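PDB 3WKY: prophenoloxidase b from Marsupenaeus japonicus, which probably oxidises phenolic substrates as a type 3 copper phenoloxidase, carrying a Cu2-O2 cluster in its active site and circulating in the hemolymph as a proenzyme. Local coordinates for residues L419-V425 against H652-M656; R500-F506 against F593-V599. Where two conformers were deposited one is given. Residue numbers count along the deposited sequence, not the author numbering.

Contact 1. Residues L419-V425 against H652-M656; sequences LSGNITV and HPNMM. With NAG (2-acetamido-2-deoxy-beta-D-glucopyranose), chain E.
Two direct hydrogen bonds tie residues 419-425 to 652-656. The side-chain amide of Asn654 gives ND2 to Leu419 O at 3.0 Å, and Val425 N donates to Pro653 O, also 3.0 Å. Water 1 accepts from Gly421 N at 3.1 Å and reaches Asn654 OD1 only weakly, at 3.3 Å. Residues 652-655 form a type I beta turn, closed by Met655 N to His652 O at 3.0 Å; Pro653, with phi near -63°, suits its second position. Thr424 lies opposite Asn654, with CA atoms 4.5 Å apart. A p chi1 brings the Asn654 amide to the loop, and Gly421 leaves room there, since a CB would clash with ND2. Leu419 (m, t) sets CD1 3.5 Å from His652 NE2 and CD2 4.0 Å from Met655 CE, while Val425 CG1 meets Met656 CB at 3.6 Å. His652 ND1 is hydrogen-bonded to Phe648 O. The contact joins the starts of strands 424-432 and 655-664, which belong to different sheets of the Ig-like domain. Asn422 turns away, its ND2 covalently bonded to NAG C1 at 1.4 Å. The chemistry thus implies a loop fastened through one carbonyl and one backbone NH, while Asn422 carries the glycan outward.

Contact 2. Residues R500-F506 against F593-V599; sequences RMKLRIF and FVMATDV. With NAG (2-acetamido-2-deoxy-beta-D-glucopyranose), chain E.
Strands 501-506 and 593-598 run antiparallel as neighbours in the larger sheet of the hemocyanin Ig-like domain, their axes 4.5 Å apart at closest approach and 153° between their N-to-C directions. Extended backbones pair Lys502 with Thr597, Arg504 with Met595 and Phe506 with Phe593 as hydrogen-bonded pairs. Each makes two reciprocal N-to-O bonds, such as Lys502 N to Thr597 O and Thr597 N to Lys502 O, both 2.9 Å. Between them, Leu503-Ala596 and Ile505-Val594 are non-hydrogen-bonded pairs, CA atoms 4.7 and 4.6 Å apart. Their apolar face turns to strands 485-493 and 424-432: Leu503 (m, t) places CD2 4.1 Å from Ala596 CB, whose small methyl leaves space for Val425, and Ile505 CD1 lies 4.3 Å from Val594 CG2. The other face bears Lys502, Arg504, Phe506, Phe593, Met595 and Thr597. There the long Arg504 side chain (m, t, t) suits a buried site because Asp628 neutralises it in a salt bridge, and Phe506 CD1 approaches Phe593 CD1 at 4.3 Å. Beyond Asp598, Val599 N bonds weakly to Arg500 O at 3.5 Å. Asp598 OD1 accepts from Asn422 N, and water 2 donates to both Arg500 O and Asp598 OD1, each at 2.8 Å.

How the contacts relate
Strand 588-598 connects the two contacts: in the larger sheet it lies between strands 501-509 and 655-664, so Asn654 O reaches Ala596 N at 2.8 Å and Met656 N reaches Val594 O at 2.9 Å, both probable hydrogen bonds. Contact 2 is the more buried, a regular strand pairing held by repeated backbone bonds. Contact 1, partly buried near the domain surface, relies instead on a single backbone hydrogen bond, an asparagine amide and a few apolar side chains around a turn. Both contribute to the packing between the sheets, where Val425 touches Ala596. They also converge beside the glycan: Asp598 OD1 accepts from Asn422 N, linking the end of the strand to the glycosylated loop.

Contact 1. Residues L419-V425 against H652-M656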
loop_
_atom_site.group_PDB
_atom_site.type_symbol
_atom_site.label_atom_id
_atom_site.label_comp_id
_atom_site.label_asym_id
_atom_site.label_seq_id
_atom_site.Cartn_x
_atom_site.Cartn_y
_atom_site.Cartn_z
ATOM N N LEU A 419 29.773 39.515 19.144
ATOM C CA LEU A 419 29.053 39.209 20.383
ATOM C C LEU A 419 29.578 40.015 21.578
ATOM O O LEU A 419 28.978 40.001 22.646
ATOM C CB LEU A 419 29.160 37.725 20.735
ATOM C CG LEU A 419 28.496 36.760 19.750
ATOM C CD1 LEU A 419 28.795 35.324 20.167
ATOM C CD2 LEU A 419 26.996 37.012 19.720
ATOM N N SER A 420 30.701 40.686 21.379
ATOM C CA SER A 420 31.345 41.403 22.482
ATOM C C SER A 420 30.583 42.679 22.842
ATOM O O SER A 420 29.848 43.238 22.033
ATOM C CB SER A 420 32.797 41.730 22.138
ATOM O OG SER A 420 32.863 42.636 21.053
ATOM N N GLY A 421 30.749 43.126 24.086
ATOM C CA GLY A 421 30.059 44.320 24.550
ATOM C C GLY A 421 30.800 44.972 25.708
ATOM O O GLY A 421 31.533 44.296 26.429
ATOM N N ASN A 422 30.595 46.273 25.896
ATOM C CA ASN A 422 31.277 47.003 26.969
ATOM C C ASN A 422 30.608 46.819 28.332
ATOM O O ASN A 422 31.235 47.027 29.375
ATOM C CB ASN A 422 31.355 48.498 26.626
ATOM C CG ASN A 422 32.378 48.801 25.544
ATOM O OD1 ASN A 422 33.571 48.572 25.725
ATOM N ND2 ASN A 422 31.916 49.329 24.420
ATOM N N ILE A 423 29.330 46.441 28.337
ATOM C CA ILE A 423 28.569 46.337 29.582
ATOM C C ILE A 423 28.559 44.901 30.099
ATOM O O ILE A 423 28.383 43.969 29.322
ATOM C CB ILE A 423 27.127 46.844 29.392
ATOM C CG1 ILE A 423 27.138 48.310 28.963
ATOM C CG2 ILE A 423 26.327 46.681 30.662
ATOM C CD1 ILE A 423 27.861 49.210 29.935
ATOM N N THR A 424 28.760 44.734 31.406
ATOM C CA THR A 424 28.731 43.431 32.064
ATOM C C THR A 424 27.359 43.216 32.693
ATOM O O THR A 424 26.822 44.115 33.335
ATOM C CB THR A 424 29.807 43.351 33.191
ATOM O OG1 THR A 424 31.115 43.307 32.609
ATOM C CG2 THR A 424 29.607 42.107 34.039
ATOM N N VAL A 425 26.767 42.041 32.502
ATOM C CA VAL A 425 25.520 41.742 33.195
ATOM C C VAL A 425 25.826 40.999 34.498
ATOM O O VAL A 425 26.469 39.943 34.481
ATOM C CB VAL A 425 24.560 40.909 32.313
ATOM C CG1 VAL A 425 23.291 40.569 33.083
ATOM C CG2 VAL A 425 24.222 41.677 31.048
ATOM N N HIS A 652 30.656 34.994 27.570
ATOM C CA HIS A 652 30.407 36.421 27.343
ATOM C C HIS A 652 29.907 37.157 28.585
ATOM O O HIS A 652 28.814 36.884 29.077
ATOM C CB HIS A 652 29.422 36.591 26.177
ATOM C CG HIS A 652 29.868 35.906 24.924
ATOM N ND1 HIS A 652 29.399 34.664 24.544
ATOM C CD2 HIS A 652 30.777 36.266 23.986
ATOM C CE1 HIS A 652 29.986 34.302 23.419
ATOM N NE2 HIS A 652 30.830 35.254 23.060
ATOM N N PRO A 653 30.719 38.094 29.108
ATOM C CA PRO A 653 30.329 38.826 30.317
ATOM C C PRO A 653 29.075 39.675 30.118
ATOM O O PRO A 653 28.417 39.999 31.114
ATOM C CB PRO A 653 31.540 39.735 30.592
ATOM C CG PRO A 653 32.679 39.091 29.871
ATOM C CD PRO A 653 32.074 38.458 28.650
ATOM N N ASN A 654 28.754 40.024 28.868
ATOM C CA ASN A 654 27.535 40.784 28.577
ATOM C C ASN A 654 26.299 39.901 28.399
ATOM O O ASN A 654 25.244 40.381 27.972
ATOM C CB ASN A 654 27.708 41.696 27.359
ATOM C CG ASN A 654 28.118 40.938 26.107
ATOM O OD1 ASN A 654 28.829 39.928 26.175
ATOM N ND2 ASN A 654 27.679 41.431 24.951
ATOM N N MET A 655 26.429 38.620 28.730
ATOM C CA MET A 655 25.277 37.726 28.719
ATOM C C MET A 655 25.117 37.043 30.059
ATOM O O MET A 655 26.110 36.675 30.706
ATOM C CB MET A 655 25.425 36.648 27.642
ATOM C CG MET A 655 25.665 37.132 26.233
ATOM S SD MET A 655 25.820 35.634 25.199
ATOM C CE MET A 655 26.383 36.340 23.655
ATOM N N MET A 656 23.870 36.860 30.476
ATOM C CA MET A 656 23.581 36.092 31.687
ATOM C C MET A 656 22.372 35.189 31.470
ATOM O O MET A 656 21.403 35.582 30.821
ATOM C CB MET A 656 23.350 37.013 32.892
ATOM C CG MET A 656 22.951 36.284 34.178
ATOM S SD MET A 656 23.344 37.248 35.675
ATOM C CE MET A 656 25.138 37.142 35.686
HETATM C C1 NAG E . 33.017 49.745 23.582
HETATM C C2 NAG E . 33.192 48.862 22.333
HETATM C C3 NAG E . 33.673 49.569 21.059
HETATM C C4 NAG E . 33.458 51.077 21.043
HETATM C C5 NAG E . 33.832 51.645 22.395
HETATM C C6 NAG E . 33.763 53.169 22.385
HETATM C C7 NAG E . 33.821 46.595 23.059
HETATM C C8 NAG E . 34.625 46.045 24.201
HETATM N N2 NAG E . 34.157 47.810 22.625
HETATM O O3 NAG E . 33.001 49.010 19.952
HETATM O O4 NAG E . 34.259 51.672 20.046
HETATM O O5 NAG E . 32.905 51.131 23.317
HETATM O O6 NAG E . 32.485 53.575 21.943
HETATM O O7 NAG E . 32.912 45.918 22.575
HETATM O O HOH W 1 31.866 41.088 26.089
#

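Contact 2. Residues R500-F506 against F593-V599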
loop_
_atom_site.group_PDB
_atom_site.type_symbol
_atom_site.label_atom_id
_atom_site.label_comp_id
_atom_site.label_asym_id
_atom_site.label_seq_id
_atom_site.Cartn_x
_atom_site.Cartn_y
_atom_site.Cartn_z
ATOM N N ARG A 500 25.514 53.538 25.870
ATOM C CA ARG A 500 24.163 53.154 25.483
ATOM C C ARG A 500 24.154 51.645 25.291
ATOM O O ARG A 500 25.132 51.066 24.809
ATOM C CB ARG A 500 23.763 53.799 24.157
ATOM C CG ARG A 500 23.725 55.314 24.140
ATOM C CD ARG A 500 23.172 55.827 22.807
ATOM N NE ARG A 500 23.776 55.160 21.654
ATOM C CZ ARG A 500 25.002 55.412 21.202
ATOM N NH1 ARG A 500 25.759 56.318 21.812
ATOM N NH2 ARG A 500 25.479 54.763 20.145
ATOM N N MET A 501 23.059 51.002 25.666
ATOM C CA MET A 501 22.947 49.587 25.372
ATOM C C MET A 501 21.524 49.180 25.034
ATOM O O MET A 501 20.562 49.882 25.369
ATOM C CB MET A 501 23.465 48.769 26.541
ATOM C CG MET A 501 22.660 48.953 27.769
ATOM S SD MET A 501 22.080 47.349 28.277
ATOM C CE MET A 501 22.477 47.436 30.009
ATOM N N LYS A 502 21.410 48.052 24.342
ATOM C CA LYS A 502 20.118 47.428 24.086
ATOM C C LYS A 502 20.074 46.109 24.864
ATOM O O LYS A 502 20.987 45.290 24.760
ATOM C CB LYS A 502 19.925 47.201 22.588
ATOM C CG LYS A 502 18.777 46.247 22.246
ATOM C CD LYS A 502 18.286 46.462 20.816
ATOM C CE LYS A 502 17.242 47.565 20.774
ATOM N NZ LYS A 502 16.763 47.837 19.389
ATOM N N LEU A 503 19.046 45.935 25.690
ATOM C CA LEU A 503 18.865 44.685 26.411
ATOM C C LEU A 503 18.028 43.764 25.518
ATOM O O LEU A 503 17.049 44.199 24.915
ATOM C CB LEU A 503 18.158 44.923 27.735
ATOM C CG LEU A 503 19.084 45.460 28.834
ATOM C CD1 LEU A 503 18.279 45.879 30.053
ATOM C CD2 LEU A 503 20.099 44.387 29.203
ATOM N N ARG A 504 18.441 42.504 25.424
ATOM C CA ARG A 504 17.747 41.538 24.571
ATOM C C ARG A 504 17.442 40.360 25.455
ATOM O O ARG A 504 18.354 39.707 25.957
ATOM C CB ARG A 504 18.671 41.108 23.445
ATOM C CG ARG A 504 19.148 42.256 22.583
ATOM C CD ARG A 504 20.165 41.788 21.588
ATOM N NE ARG A 504 20.703 42.899 20.819
ATOM C CZ ARG A 504 20.168 43.377 19.703
ATOM N NH1 ARG A 504 19.073 42.818 19.182
ATOM N NH2 ARG A 504 20.744 44.401 19.093
ATOM N N ILE A 505 16.159 40.090 25.659
ATOM C CA ILE A 505 15.746 39.090 26.633
ATOM C C ILE A 505 14.853 38.054 25.952
ATOM O O ILE A 505 13.883 38.426 25.300
ATOM C CB ILE A 505 14.986 39.755 27.776
ATOM C CG1 ILE A 505 15.910 40.807 28.421
ATOM C CG2 ILE A 505 14.530 38.721 28.784
ATOM C CD1 ILE A 505 15.472 41.309 29.771
ATOM N N PHE A 506 15.197 36.770 26.088
ATOM C CA PHE A 506 14.459 35.696 25.391
ATOM C C PHE A 506 14.132 34.559 26.352
ATOM O O PHE A 506 14.834 34.356 27.346
ATOM C CB PHE A 506 15.274 35.156 24.200
ATOM C CG PHE A 506 15.402 36.130 23.060
ATOM C CD1 PHE A 506 16.408 37.084 23.047
ATOM C CD2 PHE A 506 14.504 36.098 21.998
ATOM C CE1 PHE A 506 16.517 37.992 21.993
ATOM C CE2 PHE A 506 14.611 36.997 20.945
ATOM C CZ PHE A 506 15.621 37.939 20.939
ATOM N N PHE A 593 17.083 34.294 29.098
ATOM C CA PHE A 593 18.380 34.736 28.579
ATOM C C PHE A 593 18.410 36.257 28.505
ATOM O O PHE A 593 17.462 36.874 28.007
ATOM C CB PHE A 593 18.589 34.140 27.174
ATOM C CG PHE A 593 19.762 34.734 26.390
ATOM C CD1 PHE A 593 19.617 35.920 25.660
ATOM C CD2 PHE A 593 20.970 34.065 26.325
ATOM C CE1 PHE A 593 20.671 36.444 24.922
ATOM C CE2 PHE A 593 22.039 34.580 25.589
ATOM C CZ PHE A 593 21.885 35.770 24.880
ATOM N N VAL A 594 19.499 36.862 28.984
ATOM C CA VAL A 594 19.641 38.319 28.973
ATOM C C VAL A 594 20.971 38.712 28.337
ATOM O O VAL A 594 22.027 38.237 28.762
ATOM C CB VAL A 594 19.608 38.899 30.416
ATOM C CG1 VAL A 594 19.755 40.431 30.391
ATOM C CG2 VAL A 594 18.337 38.476 31.136
ATOM N N MET A 595 20.927 39.583 27.329
ATOM C CA MET A 595 22.155 40.108 26.746
ATOM C C MET A 595 22.162 41.636 26.686
ATOM O O MET A 595 21.182 42.262 26.274
ATOM C CB MET A 595 22.378 39.542 25.345
ATOM C CG MET A 595 23.663 40.010 24.683
ATOM S SD MET A 595 23.800 39.323 23.013
ATOM C CE MET A 595 25.459 39.820 22.532
ATOM N N ALA A 596 23.267 42.235 27.120
ATOM C CA ALA A 596 23.452 43.681 26.980
ATOM C C ALA A 596 24.337 43.922 25.764
ATOM O O ALA A 596 25.490 43.482 25.718
ATOM C CB ALA A 596 24.093 44.273 28.243
ATOM N N THR A 597 23.800 44.619 24.772
ATOM C CA THR A 597 24.574 44.843 23.562
ATOM C C THR A 597 24.851 46.326 23.358
ATOM O O THR A 597 24.069 47.188 23.753
ATOM C CB THR A 597 23.866 44.246 22.331
ATOM O OG1 THR A 597 24.728 44.308 21.191
ATOM C CG2 THR A 597 22.625 45.012 22.051
ATOM N N ASP A 598 26.017 46.619 22.783
ATOM C CA ASP A 598 26.400 48.003 22.531
ATOM C C ASP A 598 25.507 48.571 21.437
ATOM O O ASP A 598 25.144 47.862 20.492
ATOM C CB ASP A 598 27.861 48.093 22.088
ATOM C CG ASP A 598 28.827 47.505 23.106
ATOM O OD1 ASP A 598 28.535 47.549 24.325
ATOM O OD2 ASP A 598 29.887 46.999 22.670
ATOM N N VAL A 599 25.126 49.839 21.557
ATOM C CA VAL A 599 24.335 50.461 20.494
ATOM C C VAL A 599 25.222 51.302 19.583
ATOM O O VAL A 599 25.528 52.451 19.900
ATOM C CB VAL A 599 23.190 51.336 21.035
ATOM C CG1 VAL A 599 22.347 51.866 19.885
ATOM C CG2 VAL A 599 22.322 50.553 21.986
HETATM C C1 NAG E . 33.017 49.745 23.582
HETATM C C2 NAG E . 33.192 48.862 22.333
HETATM C C3 NAG E . 33.673 49.569 21.059
HETATM C C4 NAG E . 33.458 51.077 21.043
HETATM C C5 NAG E . 33.832 51.645 22.395
HETATM C C6 NAG E . 33.763 53.169 22.385
HETATM C C7 NAG E . 33.821 46.595 23.059
HETATM C C8 NAG E . 34.625 46.045 24.201
HETATM N N2 NAG E . 34.157 47.810 22.625
HETATM O O3 NAG E . 33.001 49.010 19.952
HETATM O O4 NAG E . 34.259 51.672 20.046
HETATM O O5 NAG E . 32.905 51.131 23.317
HETATM O O6 NAG E . 32.485 53.575 21.943
HETATM O O7 NAG E . 32.912 45.918 22.575
HETATM O O HOH W 2 27.710 50.045 25.214
#